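Local structure of alpha-L-arabinosidase (6D25) at residues A[49-54]-A[369-374]. The protein is a GH51 arabinofuranosidase that probably removes L-arabinofuranosyl side groups from arabinoxylans, coping with internally di-substituted xylose units. Sequence-based numbering, arbitrary orientation.
Sequences FGQFAE and ANIAQM. With GOL (glycerol), chain G.
Gly50 and Asn370 form a single backbone bridge, their CA atoms 4.2 Å apart; Ile371 N donates to Gly50 O at 3.2 Å, and Asn370 CA-H points at the same oxygen. Beyond the bridge the backbones meet again only through a weak bond from Met374 N to Phe52 O, and side chains and water 1 supply the other links. Asn370 ND2 reaches Gln51 O at 2.8 Å, the oxygen near the amide plane of Asn370 but the donor above the carbonyl plane of Gln51. Water 1 accepts from Phe52 N and lies within hydrogen-bonding distance of Gln51 OE1 and Ile371 O, filling in where the strands part.

A cis peptide bond precedes Gln373, whose aliphatic chain crosses one face of the Phe52 ring: Gln373 CG sits 4.1 Å from the ring centroid, 29° off the normal, a CH-pi contact. The extended chain of Gln373 carries the amide on to Glu54, where it is gripped at both ends. Gln373 OE1 accepts from Glu54 N, and Gln373 NE2 donates to Glu54 OE1 at 3.0 Å on the anti lone pair, with amide and carboxylate planes only 16° apart. A glycerol, probably from the crystallisation liquor, bonds to both side chains: Gln373 NE2 also donates to glycerol O3, while glycerol O1 donates to Glu54 OE1 at 2.6 Å. Met374, bent at its end, lays CG and SD against Gln51 CB and brings Met374 CE to 4.1 Å from Ala53 CB.

Pairing of strand 51-52 with strand 366-371, first and last of eight parallel strands, closes the (beta/alpha)8 barrel expected of a GH51 catalytic domain. Arg95 of strand 93-96 makes a cation-pi contact with Phe52, Glu324 of strand 319-325 also binds the glycerol, and helix 393-400 packs on Phe49, Gln51 and Ile371.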
ATOM      1  N   PHE A  49     -13.778 -25.328 -18.098  1.00 14.60           N
ATOM      2  CA  PHE A  49     -12.934 -25.528 -19.284  1.00 14.97           C
ATOM      3  C   PHE A  49     -12.223 -24.229 -19.677  1.00 14.84           C
ATOM      4  O   PHE A  49     -11.858 -24.065 -20.851  1.00 15.26           O
ATOM      5  CB  PHE A  49     -13.813 -26.074 -20.421  1.00 15.37           C
ATOM      6  CG  PHE A  49     -14.398 -27.415 -20.046  1.00 15.34           C
ATOM      7  CD1 PHE A  49     -13.617 -28.552 -20.102  1.00 15.56           C
ATOM      8  CD2 PHE A  49     -15.658 -27.516 -19.491  1.00 15.35           C
ATOM      9  CE1 PHE A  49     -14.110 -29.782 -19.659  1.00 16.09           C
ATOM     10  CE2 PHE A  49     -16.180 -28.742 -19.118  1.00 16.08           C
ATOM     11  CZ  PHE A  49     -15.385 -29.876 -19.156  1.00 16.20           C
ATOM     12  N   GLY A  50     -12.005 -23.343 -18.714  1.00 14.67           N
ATOM     13  CA  GLY A  50     -11.307 -22.090 -18.969  1.00 14.29           C
ATOM     14  C   GLY A  50      -9.873 -22.295 -19.422  1.00 14.01           C
ATOM     15  O   GLY A  50      -9.207 -23.346 -19.137  1.00 14.23           O
ATOM     16  N   GLN A  51      -9.406 -21.292 -20.182  1.00 14.20           N
ATOM     17  CA  GLN A  51      -8.047 -21.223 -20.670  1.00 14.51           C
ATOM     18  C   GLN A  51      -7.354 -20.027 -19.993  1.00 14.72           C
ATOM     19  O   GLN A  51      -7.977 -19.199 -19.327  1.00 14.38           O
ATOM     20  CB  GLN A  51      -8.033 -21.083 -22.190  1.00 14.45           C
ATOM     21  CG  GLN A  51      -8.756 -22.204 -22.948  1.00 14.93           C
ATOM     22  CD  GLN A  51      -7.971 -23.498 -23.012  1.00 15.13           C
ATOM     23  OE1 GLN A  51      -6.762 -23.542 -22.784  1.00 15.03           O
ATOM     24  NE2 GLN A  51      -8.669 -24.582 -23.325  1.00 15.73           N
ATOM     25  N   PHE A  52      -6.041 -19.976 -20.167  1.00 15.10           N
ATOM     26  CA  PHE A  52      -5.185 -19.050 -19.466  1.00 14.98           C
ATOM     27  C   PHE A  52      -4.028 -18.680 -20.381  1.00 15.25           C
ATOM     28  O   PHE A  52      -3.212 -19.531 -20.719  1.00 14.84           O
ATOM     29  CB  PHE A  52      -4.741 -19.720 -18.157  1.00 15.52           C
ATOM     30  CG  PHE A  52      -3.680 -19.026 -17.357  1.00 15.83           C
ATOM     31  CD1 PHE A  52      -3.525 -17.639 -17.402  1.00 16.57           C
ATOM     32  CD2 PHE A  52      -2.842 -19.769 -16.541  1.00 16.12           C
ATOM     33  CE1 PHE A  52      -2.513 -17.032 -16.675  1.00 16.15           C
ATOM     34  CE2 PHE A  52      -1.824 -19.147 -15.821  1.00 16.56           C
ATOM     35  CZ  PHE A  52      -1.672 -17.787 -15.887  1.00 16.31           C
ATOM     36  N   ALA A  53      -3.969 -17.400 -20.780  1.00 15.67           N
ATOM     37  CA  ALA A  53      -2.978 -16.926 -21.718  1.00 16.29           C
ATOM     38  C   ALA A  53      -2.147 -15.797 -21.097  1.00 16.34           C
ATOM     39  O   ALA A  53      -2.477 -14.597 -21.283  1.00 16.89           O
ATOM     40  CB  ALA A  53      -3.655 -16.482 -22.980  1.00 16.40           C
ATOM     41  N   GLU A  54      -1.068 -16.155 -20.398  1.00 15.59           N
ATOM     42  CA  GLU A  54      -0.155 -15.191 -19.833  1.00 15.49           C
ATOM     43  C   GLU A  54       0.747 -14.656 -20.935  1.00 15.39           C
ATOM     44  O   GLU A  54       1.059 -15.368 -21.899  1.00 15.97           O
ATOM     45  CB  GLU A  54       0.697 -15.839 -18.733  1.00 15.98           C
ATOM     46  CG  GLU A  54       1.640 -14.901 -17.987  1.00 16.61           C
ATOM     47  CD  GLU A  54       2.215 -15.463 -16.695  1.00 16.99           C
ATOM     48  OE1 GLU A  54       1.991 -16.673 -16.429  1.00 17.60           O
ATOM     49  OE2 GLU A  54       2.898 -14.710 -15.946  1.00 17.28           O
ATOM     50  N   ALA A 369     -12.369 -23.166 -13.699  1.00 13.75           N
ATOM     51  CA  ALA A 369     -11.001 -23.666 -13.734  1.00 13.66           C
ATOM     52  C   ALA A 369     -10.333 -23.196 -15.015  1.00 13.07           C
ATOM     53  O   ALA A 369     -11.000 -22.929 -16.006  1.00 13.93           O
ATOM     54  CB  ALA A 369     -10.945 -25.185 -13.613  1.00 13.83           C
ATOM     55  N   ASN A 370      -9.031 -23.029 -14.951  1.00 13.55           N
ATOM     56  CA  ASN A 370      -8.242 -22.567 -16.089  1.00 13.64           C
ATOM     57  C   ASN A 370      -6.932 -23.359 -16.140  1.00 14.10           C
ATOM     58  O   ASN A 370      -6.089 -23.288 -15.221  1.00 14.19           O
ATOM     59  CB  ASN A 370      -7.939 -21.075 -16.058  1.00 13.38           C
ATOM     60  CG  ASN A 370      -9.165 -20.198 -15.955  1.00 13.71           C
ATOM     61  OD1 ASN A 370      -9.740 -20.088 -14.875  1.00 13.85           O
ATOM     62  ND2 ASN A 370      -9.573 -19.581 -17.061  1.00 12.32           N
ATOM     63  N   ILE A 371      -6.738 -24.107 -17.221  1.00 14.13           N
ATOM     64  CA  ILE A 371      -5.518 -24.881 -17.402  1.00 14.25           C
ATOM     65  C   ILE A 371      -4.379 -23.939 -17.799  1.00 14.32           C
ATOM     66  O   ILE A 371      -4.586 -22.987 -18.592  1.00 15.08           O
ATOM     67  CB  ILE A 371      -5.734 -26.016 -18.429  1.00 14.35           C
ATOM     68  CG1 ILE A 371      -4.627 -27.055 -18.326  1.00 15.00           C
ATOM     69  CG2 ILE A 371      -5.864 -25.469 -19.842  1.00 14.62           C
ATOM     70  CD1 ILE A 371      -4.767 -28.281 -19.188  1.00 14.84           C
ATOM     71  N   ALA A 372      -3.185 -24.231 -17.313  1.00 14.08           N
ATOM     72  CA  ALA A 372      -1.989 -23.477 -17.651  1.00 14.07           C
ATOM     73  C   ALA A 372      -1.195 -24.183 -18.758  1.00 13.95           C
ATOM     74  O   ALA A 372      -0.728 -25.303 -18.518  1.00 13.70           O
ATOM     75  CB  ALA A 372      -1.120 -23.345 -16.424  1.00 13.97           C
ATOM     76  N   GLN A 373      -0.999 -23.596 -19.938  1.00 13.91           N
ATOM     77  CA  GLN A 373      -1.574 -22.357 -20.456  1.00 14.41           C
ATOM     78  C   GLN A 373      -2.039 -22.661 -21.886  1.00 14.80           C
ATOM     79  O   GLN A 373      -2.002 -23.825 -22.293  1.00 15.53           O
ATOM     80  CB  GLN A 373      -0.539 -21.231 -20.422  1.00 14.75           C
ATOM     81  CG  GLN A 373      -0.233 -20.734 -19.010  1.00 14.90           C
ATOM     82  CD  GLN A 373       0.560 -19.460 -18.954  1.00 15.48           C
ATOM     83  OE1 GLN A 373       0.597 -18.709 -19.949  1.00 16.67           O
ATOM     84  NE2 GLN A 373       1.172 -19.209 -17.801  1.00 13.84           N
ATOM     85  N   MET A 374      -2.475 -21.668 -22.650  1.00 14.45           N
ATOM     86  CA  MET A 374      -3.340 -21.936 -23.774  1.00 14.75           C
ATOM     87  C   MET A 374      -2.527 -22.354 -25.011  1.00 15.26           C
ATOM     88  O   MET A 374      -2.878 -23.367 -25.644  1.00 14.83           O
ATOM     89  CB  MET A 374      -4.216 -20.713 -24.090  1.00 14.95           C
ATOM     90  CG  MET A 374      -5.339 -21.000 -25.058  1.00 15.97           C
ATOM     91  SD  MET A 374      -6.455 -19.578 -25.251  1.00 17.00           S
ATOM     92  CE  MET A 374      -5.409 -18.457 -26.171  1.00 17.41           C
TER
HETATM   93  C1  GOL G 601       1.991 -18.048 -13.350  1.00 19.26           C
HETATM   94  O1  GOL G 601       2.692 -16.948 -13.971  1.00 17.85           O
HETATM   95  C2  GOL G 601       2.867 -19.335 -13.343  1.00 18.98           C
HETATM   96  O2  GOL G 601       2.297 -20.232 -12.369  1.00 23.93           O
HETATM   97  C3  GOL G 601       2.911 -19.989 -14.727  1.00 19.16           C
HETATM   98  O3  GOL G 601       1.622 -20.464 -15.235  1.00 19.12           O
HETATM   99  O   HOH W   1      -5.010 -22.413 -21.159  1.00 13.72           O
HETATM  100  O   HOH W   2       0.583 -18.021 -22.569  1.00 14.28           O